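Local coordinates for 450aa long hypothetical fmu protein (PDB 2YXL), which is probably an S-adenosyl-L-methionine-dependent RNA cytosine-5 methyltransferase of the RsmB/NOP family, at residues V201-V212 / I221-N229; E245-L255 / H436-L445. All blocks are in the same frame, centred on the assembly; numbering follows the deposited sequence.

Overall arrangement
Both contacts set a helix nearly parallel to a strand, at 3° for 201-207 with 221-225 in contact 1 and 8° for 246-255 with 441-445 in contact 2, but at different depths and in different sheets. Contact 1 is partly buried, about 20 Å from the chain centre, and joins its helix to the four-stranded antiparallel sheet of the ferredoxin-like region by apolar packing of aliphatic side chains and one tyrosine ring, plus one backbone hydrogen bond. Contact 2 is buried, about 14 Å from the chain centre, in the methyltransferase sheet, with hydroxyls and a water gripping the helix start. The contacts lie about 22 Å apart, centre to centre, yet Ile221 and Lys223 of contact 1 reach both segments of contact 2.

Contact 1 of 2, residues V201-V212 / I221-N229; sequences VIGELEEDGVEV and ILKIKGPYN
Leu205 and Leu222 meet through their CD1 methyls at the apolar centre, where Leu205 CD1 also lies 3.8 Å from Ile224 CG2. Leu222 forks under the helix: its CD1 takes Val201 CG1, while its CD2 is 3.8 Å from Ile202 CG1. The second branch of Leu205, CD2, turns to the aromatic end and approaches Tyr228 CE1 at 3.7 Å. Val210 splits its methyls likewise. With CG1 opposite the backbone N (chi1 -177°), that methyl packs on Ile224 CB at 3.7 Å, and CG2 meets the Tyr228 ring edge at CD1; Ile224 CD1 sits over one face of the same ring, displaced toward its rim. This is a helix lying on one face of an antiparallel sheet, as in ferredoxin-like folds: the chain leaves helix 198-207 and returns as edge strand 212-214 beside 221-225. Val212 and Ile224 form an antiparallel non-hydrogen-bonded pair, CA to CA 4.6 Å. Next to it, Lys225 N donates to Glu211 O at 3.0 Å. Outermost, the Glu211 and Lys225 side chains run alongside each other, but Glu211 OE2 stays 5.1 Å from Lys225 NZ, which instead forms a salt bridge with Glu185.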
loop_
_atom_site.group_PDB
_atom_site.type_symbol
_atom_site.label_atom_id
_atom_site.label_comp_id
_atom_site.label_asym_id
_atom_site.label_seq_id
_atom_site.Cartn_x
_atom_site.Cartn_y
_atom_site.Cartn_z
ATOM N N VAL A 201 10.527 15.451 16.748
ATOM C CA VAL A 201 9.653 15.307 15.582
ATOM C C VAL A 201 8.186 15.547 15.956
ATOM O O VAL A 201 7.487 16.300 15.275
ATOM C CB VAL A 201 9.832 13.923 14.896
ATOM C CG1 VAL A 201 8.739 13.673 13.863
ATOM C CG2 VAL A 201 11.208 13.819 14.250
ATOM N N ILE A 202 7.734 14.912 17.039
ATOM C CA ILE A 202 6.372 15.105 17.552
ATOM C C ILE A 202 6.063 16.591 17.771
ATOM O O ILE A 202 5.018 17.083 17.338
ATOM C CB ILE A 202 6.124 14.293 18.857
ATOM C CG1 ILE A 202 6.089 12.790 18.552
ATOM C CG2 ILE A 202 4.827 14.737 19.549
ATOM C CD1 ILE A 202 5.951 11.903 19.778
ATOM N N GLY A 203 6.984 17.297 18.428
ATOM C CA GLY A 203 6.854 18.736 18.666
ATOM C C GLY A 203 6.743 19.564 17.395
ATOM O O GLY A 203 5.919 20.477 17.315
ATOM N N GLU A 204 7.573 19.238 16.404
ATOM C CA GLU A 204 7.566 19.923 15.110
ATOM C C GLU A 204 6.262 19.674 14.346
ATOM O O GLU A 204 5.768 20.562 13.646
ATOM C CB GLU A 204 8.771 19.495 14.263
ATOM C CG GLU A 204 9.042 20.383 13.043
ATOM C CD GLU A 204 10.001 19.750 12.043
ATOM O OE1 GLU A 204 11.010 19.145 12.469
ATOM O OE2 GLU A 204 9.750 19.867 10.824
ATOM N N LEU A 205 5.712 18.468 14.488
ATOM C CA LEU A 205 4.422 18.121 13.889
ATOM C C LEU A 205 3.263 18.809 14.606
ATOM O O LEU A 205 2.342 19.319 13.963
ATOM C CB LEU A 205 4.211 16.604 13.882
ATOM C CG LEU A 205 5.068 15.749 12.942
ATOM C CD1 LEU A 205 4.967 14.288 13.335
ATOM C CD2 LEU A 205 4.668 15.949 11.484
ATOM N N GLU A 206 3.318 18.825 15.937
ATOM C CA GLU A 206 2.304 19.500 16.749
ATOM C C GLU A 206 2.444 21.025 16.691
ATOM O O GLU A 206 1.558 21.750 17.149
ATOM C CB GLU A 206 2.332 18.998 18.196
ATOM C CG GLU A 206 1.825 17.564 18.355
ATOM C CD GLU A 206 1.792 17.088 19.799
ATOM O OE1 GLU A 206 0.986 16.181 20.100
ATOM O OE2 GLU A 206 2.565 17.609 20.633
ATOM N N GLU A 207 3.554 21.498 16.123
ATOM C CA GLU A 207 3.746 22.923 15.844
ATOM C C GLU A 207 2.823 23.340 14.698
ATOM O O GLU A 207 2.324 24.467 14.670
ATOM C CB GLU A 207 5.204 23.217 15.488
ATOM C CG GLU A 207 5.730 24.538 16.036
ATOM C CD GLU A 207 6.099 24.465 17.512
ATOM O OE1 GLU A 207 6.471 23.369 17.984
ATOM O OE2 GLU A 207 6.024 25.507 18.197
ATOM N N ASP A 208 2.613 22.420 13.755
ATOM C CA ASP A 208 1.541 22.523 12.769
ATOM C C ASP A 208 0.230 22.074 13.414
ATOM O O ASP A 208 0.178 21.817 14.618
ATOM C CB ASP A 208 1.840 21.637 11.553
ATOM C CG ASP A 208 2.796 22.282 10.566
ATOM O OD1 ASP A 208 3.593 21.539 9.954
ATOM O OD2 ASP A 208 2.749 23.518 10.384
ATOM N N GLY A 209 -0.826 21.971 12.613
ATOM C CA GLY A 209 -2.099 21.445 13.097
ATOM C C GLY A 209 -2.200 19.946 12.890
ATOM O O GLY A 209 -3.217 19.450 12.400
ATOM N N VAL A 210 -1.147 19.221 13.266
ATOM C CA VAL A 210 -1.079 17.780 13.032
ATOM C C VAL A 210 -1.276 16.993 14.323
ATOM O O VAL A 210 -0.509 17.134 15.277
ATOM C CB VAL A 210 0.249 17.362 12.339
ATOM C CG1 VAL A 210 0.262 15.869 12.050
ATOM C CG2 VAL A 210 0.458 18.145 11.049
ATOM N N GLU A 211 -2.320 16.171 14.335
ATOM C CA GLU A 211 -2.622 15.277 15.443
ATOM C C GLU A 211 -1.721 14.042 15.346
ATOM O O GLU A 211 -1.690 13.365 14.312
ATOM C CB GLU A 211 -4.096 14.884 15.387
ATOM C CG GLU A 211 -4.632 14.171 16.619
ATOM C CD GLU A 211 -6.149 14.006 16.586
ATOM O OE1 GLU A 211 -6.688 13.306 17.472
ATOM O OE2 GLU A 211 -6.807 14.575 15.684
ATOM N N VAL A 212 -0.988 13.763 16.425
ATOM C CA VAL A 212 0.024 12.704 16.441
ATOM C C VAL A 212 -0.231 11.684 17.555
ATOM O O VAL A 212 -0.489 12.056 18.702
ATOM C CB VAL A 212 1.454 13.286 16.618
ATOM C CG1 VAL A 212 2.511 12.232 16.302
ATOM C CG2 VAL A 212 1.657 14.521 15.744
ATOM N N ILE A 221 7.614 4.754 15.540
ATOM C CA ILE A 221 6.486 4.872 14.618
ATOM C C ILE A 221 5.444 5.857 15.156
ATOM O O ILE A 221 5.041 5.785 16.323
ATOM C CB ILE A 221 5.840 3.484 14.317
ATOM C CG1 ILE A 221 6.769 2.623 13.445
ATOM C CG2 ILE A 221 4.453 3.629 13.671
ATOM C CD1 ILE A 221 6.884 3.067 11.981
ATOM N N LEU A 222 5.024 6.780 14.297
ATOM C CA LEU A 222 3.996 7.748 14.647
ATOM C C LEU A 222 2.838 7.665 13.677
ATOM O O LEU A 222 3.037 7.565 12.464
ATOM C CB LEU A 222 4.558 9.174 14.641
ATOM C CG LEU A 222 5.838 9.494 15.420
ATOM C CD1 LEU A 222 6.322 10.884 15.048
ATOM C CD2 LEU A 222 5.634 9.368 16.926
ATOM N N LYS A 223 1.625 7.706 14.212
ATOM C CA LYS A 223 0.444 7.863 13.380
ATOM C C LYS A 223 0.037 9.331 13.396
ATOM O O LYS A 223 -0.144 9.923 14.461
ATOM C CB LYS A 223 -0.687 6.940 13.840
ATOM C CG LYS A 223 -0.364 5.457 13.643
ATOM C CD LYS A 223 -1.439 4.535 14.220
ATOM C CE LYS A 223 -1.183 3.062 13.838
ATOM N NZ LYS A 223 -0.010 2.443 14.553
ATOM N N ILE A 224 -0.050 9.924 12.210
ATOM C CA ILE A 224 -0.450 11.321 12.068
ATOM C C ILE A 224 -1.751 11.426 11.280
ATOM O O ILE A 224 -1.962 10.692 10.314
ATOM C CB ILE A 224 0.671 12.209 11.447
ATOM C CG1 ILE A 224 0.990 11.796 10.003
ATOM C CG2 ILE A 224 1.926 12.180 12.321
ATOM C CD1 ILE A 224 1.809 12.818 9.221
ATOM N N LYS A 225 -2.627 12.328 11.712
ATOM C CA LYS A 225 -3.924 12.507 11.074
ATOM C C LYS A 225 -3.783 13.431 9.868
ATOM O O LYS A 225 -3.433 14.605 10.012
ATOM C CB LYS A 225 -4.947 13.064 12.075
ATOM C CG LYS A 225 -6.406 12.865 11.670
ATOM C CD LYS A 225 -7.347 13.280 12.792
ATOM C CE LYS A 225 -8.719 12.628 12.671
ATOM N NZ LYS A 225 -9.561 13.240 11.605
ATOM N N GLY A 226 -4.053 12.888 8.683
ATOM C CA GLY A 226 -3.987 13.646 7.436
ATOM C C GLY A 226 -5.001 14.779 7.371
ATOM O O GLY A 226 -5.857 14.893 8.252
ATOM N N PRO A 227 -4.914 15.630 6.328
ATOM C CA PRO A 227 -3.919 15.556 5.259
ATOM C C PRO A 227 -2.579 16.182 5.651
ATOM O O PRO A 227 -2.539 17.144 6.420
ATOM C CB PRO A 227 -4.569 16.345 4.126
ATOM C CG PRO A 227 -5.441 17.338 4.808
ATOM C CD PRO A 227 -5.845 16.757 6.138
ATOM N N TYR A 228 -1.496 15.622 5.120
ATOM C CA TYR A 228 -0.153 16.105 5.409
ATOM C C TYR A 228 0.690 16.172 4.140
ATOM O O TYR A 228 0.911 15.158 3.472
ATOM C CB TYR A 228 0.518 15.207 6.450
ATOM C CG TYR A 228 1.855 15.712 6.941
ATOM C CD1 TYR A 228 1.928 16.713 7.909
ATOM C CD2 TYR A 228 3.047 15.180 6.448
ATOM C CE1 TYR A 228 3.152 17.180 8.369
ATOM C CE2 TYR A 228 4.278 15.638 6.903
ATOM C CZ TYR A 228 4.323 16.638 7.865
ATOM O OH TYR A 228 5.534 17.100 8.325
ATOM N N ASN A 229 1.154 17.376 3.820
ATOM C CA ASN A 229 1.974 17.604 2.637
ATOM C C ASN A 229 3.449 17.299 2.904
ATOM O O ASN A 229 4.112 18.006 3.668
ATOM C CB ASN A 229 1.791 19.041 2.137
ATOM C CG ASN A 229 2.291 19.242 0.712
ATOM O OD1 ASN A 229 2.196 20.342 0.166
ATOM N ND2 ASN A 229 2.822 18.185 0.105
#

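Contact 2 of 2, residues E245-L255 / H436-L445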
loop_
_atom_site.group_PDB
_atom_site.type_symbol
_atom_site.label_atom_id
_atom_site.label_comp_id
_atom_site.label_asym_id
_atom_site.label_seq_id
_atom_site.Cartn_x
_atom_site.Cartn_y
_atom_site.Cartn_z
ATOM N N GLU A 245 4.545 1.580 7.504
ATOM C CA GLU A 245 3.590 0.947 8.405
ATOM C C GLU A 245 4.298 0.354 9.613
ATOM O O GLU A 245 5.470 -0.022 9.531
ATOM C CB GLU A 245 2.795 -0.145 7.681
ATOM C CG GLU A 245 1.942 0.345 6.511
ATOM C CD GLU A 245 0.809 1.284 6.926
ATOM O OE1 GLU A 245 0.432 1.324 8.120
ATOM O OE2 GLU A 245 0.286 1.989 6.040
ATOM N N GLU A 246 3.578 0.275 10.732
ATOM C CA GLU A 246 4.112 -0.301 11.964
ATOM C C GLU A 246 4.651 -1.721 11.739
ATOM O O GLU A 246 5.755 -2.047 12.179
ATOM C CB GLU A 246 3.051 -0.289 13.071
ATOM C CG GLU A 246 3.576 -0.683 14.448
ATOM C CD GLU A 246 2.463 -0.914 15.451
ATOM O OE1 GLU A 246 2.227 -0.023 16.296
ATOM O OE2 GLU A 246 1.809 -1.974 15.392
ATOM N N ALA A 247 3.869 -2.545 11.043
ATOM C CA ALA A 247 4.246 -3.926 10.737
ATOM C C ALA A 247 5.580 -4.030 9.985
ATOM O O ALA A 247 6.390 -4.917 10.261
ATOM C CB ALA A 247 3.135 -4.619 9.960
ATOM N N SER A 248 5.804 -3.110 9.050
ATOM C CA SER A 248 7.049 -3.061 8.291
ATOM C C SER A 248 8.254 -2.673 9.146
ATOM O O SER A 248 9.361 -3.168 8.924
ATOM C CB SER A 248 6.912 -2.105 7.111
ATOM O OG SER A 248 5.966 -2.590 6.173
ATOM N N ALA A 249 8.035 -1.791 10.120
ATOM C CA ALA A 249 9.092 -1.371 11.043
ATOM C C ALA A 249 9.535 -2.501 11.973
ATOM O O ALA A 249 10.717 -2.605 12.306
ATOM C CB ALA A 249 8.642 -0.179 11.854
ATOM N N VAL A 250 8.578 -3.330 12.391
ATOM C CA VAL A 250 8.839 -4.487 13.251
ATOM C C VAL A 250 9.769 -5.496 12.562
ATOM O O VAL A 250 10.662 -6.062 13.200
ATOM C CB VAL A 250 7.509 -5.173 13.685
ATOM C CG1 VAL A 250 7.765 -6.532 14.343
ATOM C CG2 VAL A 250 6.718 -4.266 14.621
ATOM N N ALA A 251 9.560 -5.695 11.261
ATOM C CA ALA A 251 10.372 -6.612 10.455
ATOM C C ALA A 251 11.872 -6.429 10.683
ATOM O O ALA A 251 12.552 -7.371 11.093
ATOM C CB ALA A 251 10.028 -6.475 8.973
ATOM N N SER A 252 12.377 -5.218 10.445
ATOM C CA SER A 252 13.802 -4.922 10.624
ATOM C C SER A 252 14.282 -5.142 12.055
ATOM O O SER A 252 15.397 -5.615 12.268
ATOM C CB SER A 252 14.132 -3.498 10.176
ATOM O OG SER A 252 14.001 -3.361 8.773
ATOM N N ILE A 253 13.441 -4.798 13.031
ATOM C CA ILE A 253 13.788 -4.968 14.445
ATOM C C ILE A 253 13.911 -6.453 14.803
ATOM O O ILE A 253 14.802 -6.841 15.556
ATOM C CB ILE A 253 12.783 -4.228 15.383
ATOM C CG1 ILE A 253 12.910 -2.713 15.203
ATOM C CG2 ILE A 253 13.014 -4.594 16.859
ATOM C CD1 ILE A 253 11.656 -1.926 15.562
ATOM N N VAL A 254 13.022 -7.270 14.242
ATOM C CA VAL A 254 13.022 -8.718 14.471
ATOM C C VAL A 254 14.291 -9.398 13.927
ATOM O O VAL A 254 14.926 -10.178 14.641
ATOM C CB VAL A 254 11.728 -9.378 13.911
ATOM C CG1 VAL A 254 11.886 -10.894 13.754
ATOM C CG2 VAL A 254 10.544 -9.054 14.814
ATOM N N LEU A 255 14.654 -9.083 12.681
ATOM C CA LEU A 255 15.879 -9.592 12.058
ATOM C C LEU A 255 17.095 -9.230 12.911
ATOM O O LEU A 255 18.039 -10.026 13.049
ATOM C CB LEU A 255 16.050 -9.012 10.648
ATOM C CG LEU A 255 16.619 -9.853 9.489
ATOM C CD1 LEU A 255 17.374 -8.955 8.510
ATOM C CD2 LEU A 255 17.507 -11.025 9.910
ATOM N N HIS A 436 -4.719 -5.380 15.159
ATOM C CA HIS A 436 -3.532 -4.590 15.504
ATOM C C HIS A 436 -3.483 -3.169 14.945
ATOM O O HIS A 436 -2.573 -2.413 15.277
ATOM C CB HIS A 436 -2.258 -5.341 15.102
ATOM C CG HIS A 436 -2.178 -6.734 15.646
ATOM N ND1 HIS A 436 -2.232 -7.851 14.840
ATOM C CD2 HIS A 436 -2.046 -7.189 16.913
ATOM C CE1 HIS A 436 -2.132 -8.935 15.589
ATOM N NE2 HIS A 436 -2.019 -8.561 16.851
ATOM N N SER A 437 -4.451 -2.811 14.105
ATOM C CA SER A 437 -4.493 -1.484 13.466
ATOM C C SER A 437 -3.230 -1.157 12.660
ATOM O O SER A 437 -2.751 -0.019 12.649
ATOM C CB SER A 437 -4.790 -0.384 14.491
ATOM O OG SER A 437 -6.091 -0.539 15.020
ATOM N N THR A 438 -2.694 -2.179 12.007
ATOM C CA THR A 438 -1.631 -2.022 11.020
ATOM C C THR A 438 -2.017 -2.910 9.837
ATOM O O THR A 438 -3.037 -3.594 9.898
ATOM C CB THR A 438 -0.235 -2.373 11.616
ATOM O OG1 THR A 438 0.798 -1.973 10.709
ATOM C CG2 THR A 438 -0.108 -3.868 11.934
ATOM N N ILE A 439 -1.232 -2.885 8.763
ATOM C CA ILE A 439 -1.483 -3.750 7.600
ATOM C C ILE A 439 -1.331 -5.239 7.932
ATOM O O ILE A 439 -0.618 -5.602 8.868
ATOM C CB ILE A 439 -0.549 -3.404 6.413
ATOM C CG1 ILE A 439 0.923 -3.402 6.863
ATOM C CG2 ILE A 439 -0.964 -2.069 5.782
ATOM C CD1 ILE A 439 1.935 -3.393 5.728
ATOM N N GLY A 440 -2.015 -6.091 7.169
ATOM C CA GLY A 440 -1.818 -7.541 7.246
ATOM C C GLY A 440 -0.383 -7.876 6.879
ATOM O O GLY A 440 0.125 -7.416 5.857
ATOM N N PHE A 441 0.278 -8.668 7.713
ATOM C CA PHE A 441 1.707 -8.914 7.549
ATOM C C PHE A 441 2.096 -10.312 8.018
ATOM O O PHE A 441 1.390 -10.924 8.824
ATOM C CB PHE A 441 2.496 -7.865 8.332
ATOM C CG PHE A 441 3.743 -7.390 7.643
ATOM C CD1 PHE A 441 4.988 -7.888 8.011
ATOM C CD2 PHE A 441 3.675 -6.429 6.642
ATOM C CE1 PHE A 441 6.148 -7.440 7.389
ATOM C CE2 PHE A 441 4.830 -5.973 6.010
ATOM C CZ PHE A 441 6.071 -6.483 6.384
ATOM N N PHE A 442 3.220 -10.808 7.505
ATOM C CA PHE A 442 3.716 -12.131 7.861
ATOM C C PHE A 442 5.213 -12.094 8.119
ATOM O O PHE A 442 5.953 -11.413 7.411
ATOM C CB PHE A 442 3.389 -13.135 6.758
ATOM C CG PHE A 442 3.859 -14.536 7.050
ATOM C CD1 PHE A 442 3.168 -15.342 7.954
ATOM C CD2 PHE A 442 4.986 -15.050 6.416
ATOM C CE1 PHE A 442 3.593 -16.630 8.222
ATOM C CE2 PHE A 442 5.420 -16.341 6.678
ATOM C CZ PHE A 442 4.722 -17.132 7.585
ATOM N N TYR A 443 5.641 -12.833 9.142
ATOM C CA TYR A 443 7.040 -12.891 9.558
ATOM C C TYR A 443 7.495 -14.341 9.703
ATOM O O TYR A 443 6.802 -15.159 10.322
ATOM C CB TYR A 443 7.239 -12.187 10.909
ATOM C CG TYR A 443 6.674 -10.789 11.009
ATOM C CD1 TYR A 443 5.312 -10.583 11.221
ATOM C CD2 TYR A 443 7.507 -9.672 10.926
ATOM C CE1 TYR A 443 4.788 -9.310 11.322
ATOM C CE2 TYR A 443 6.993 -8.387 11.029
ATOM C CZ TYR A 443 5.631 -8.215 11.229
ATOM O OH TYR A 443 5.097 -6.956 11.328
ATOM N N ALA A 444 8.663 -14.653 9.146
ATOM C CA ALA A 444 9.293 -15.953 9.348
ATOM C C ALA A 444 10.792 -15.780 9.525
ATOM O O ALA A 444 11.496 -15.415 8.580
ATOM C CB ALA A 444 8.996 -16.878 8.192
ATOM N N LEU A 445 11.270 -16.024 10.742
ATOM C CA LEU A 445 12.689 -15.900 11.049
ATOM C C LEU A 445 13.367 -17.267 11.000
ATOM O O LEU A 445 12.905 -18.234 11.611
ATOM C CB LEU A 445 12.910 -15.212 12.403
ATOM C CG LEU A 445 14.335 -14.763 12.760
ATOM C CD1 LEU A 445 14.854 -13.686 11.804
ATOM C CD2 LEU A 445 14.406 -14.274 14.203
HETATM O O HOH W 1 0.661 0.748 10.545
#
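Tyr443 reaches helix 246-255 with its hydroxyl, OH donating to Ala247 O at 2.6 Å. The bond comes in from the side of the carbonyl, at a C=O...donor angle of 109° and with the donor tilted 24° from the carbonyl plane. Ala251 N lies in the ring plane at its edge, and the Val250 and Tyr443 side chains cross at about a right angle. Phe441 receives Ala247 CB at 3.7 Å from its CG, while Ala247 O and Ser248 N stand over one face of its ring; Phe441 CD1 lies over a face of Tyr443. A phenylalanine in place of Tyr443 has no hydroxyl, which would probably leave Ala247 O relying on the weak helical bond from Ala251 N and the ring less firmly held against the helix. At the helix start, Thr438 OG1, opposite its own backbone N (chi1 -169°), accepts from Ala247 N at 3.1 Å. A water bonded to Thr438 OG1 accepts from Glu246 N at 3.0 Å and donates to Glu245 OE1. Glu245, the N-cap residue, lays its CG 3.8 Å from Ile439 CD1; its OE2 pairs with Lys348. The helix thus packs on strand 441-447, antiparallel to 383-389 in the mixed sheet of the class I (Rossmann-like) methyltransferase domain, with Phe441 near Cys390, the predicted nucleophile. Neighbouring strand 429-431 touches Thr438 through Ala431 and Tyr443 through Met429. Threonine and water thus occupy the first two helix N-H groups.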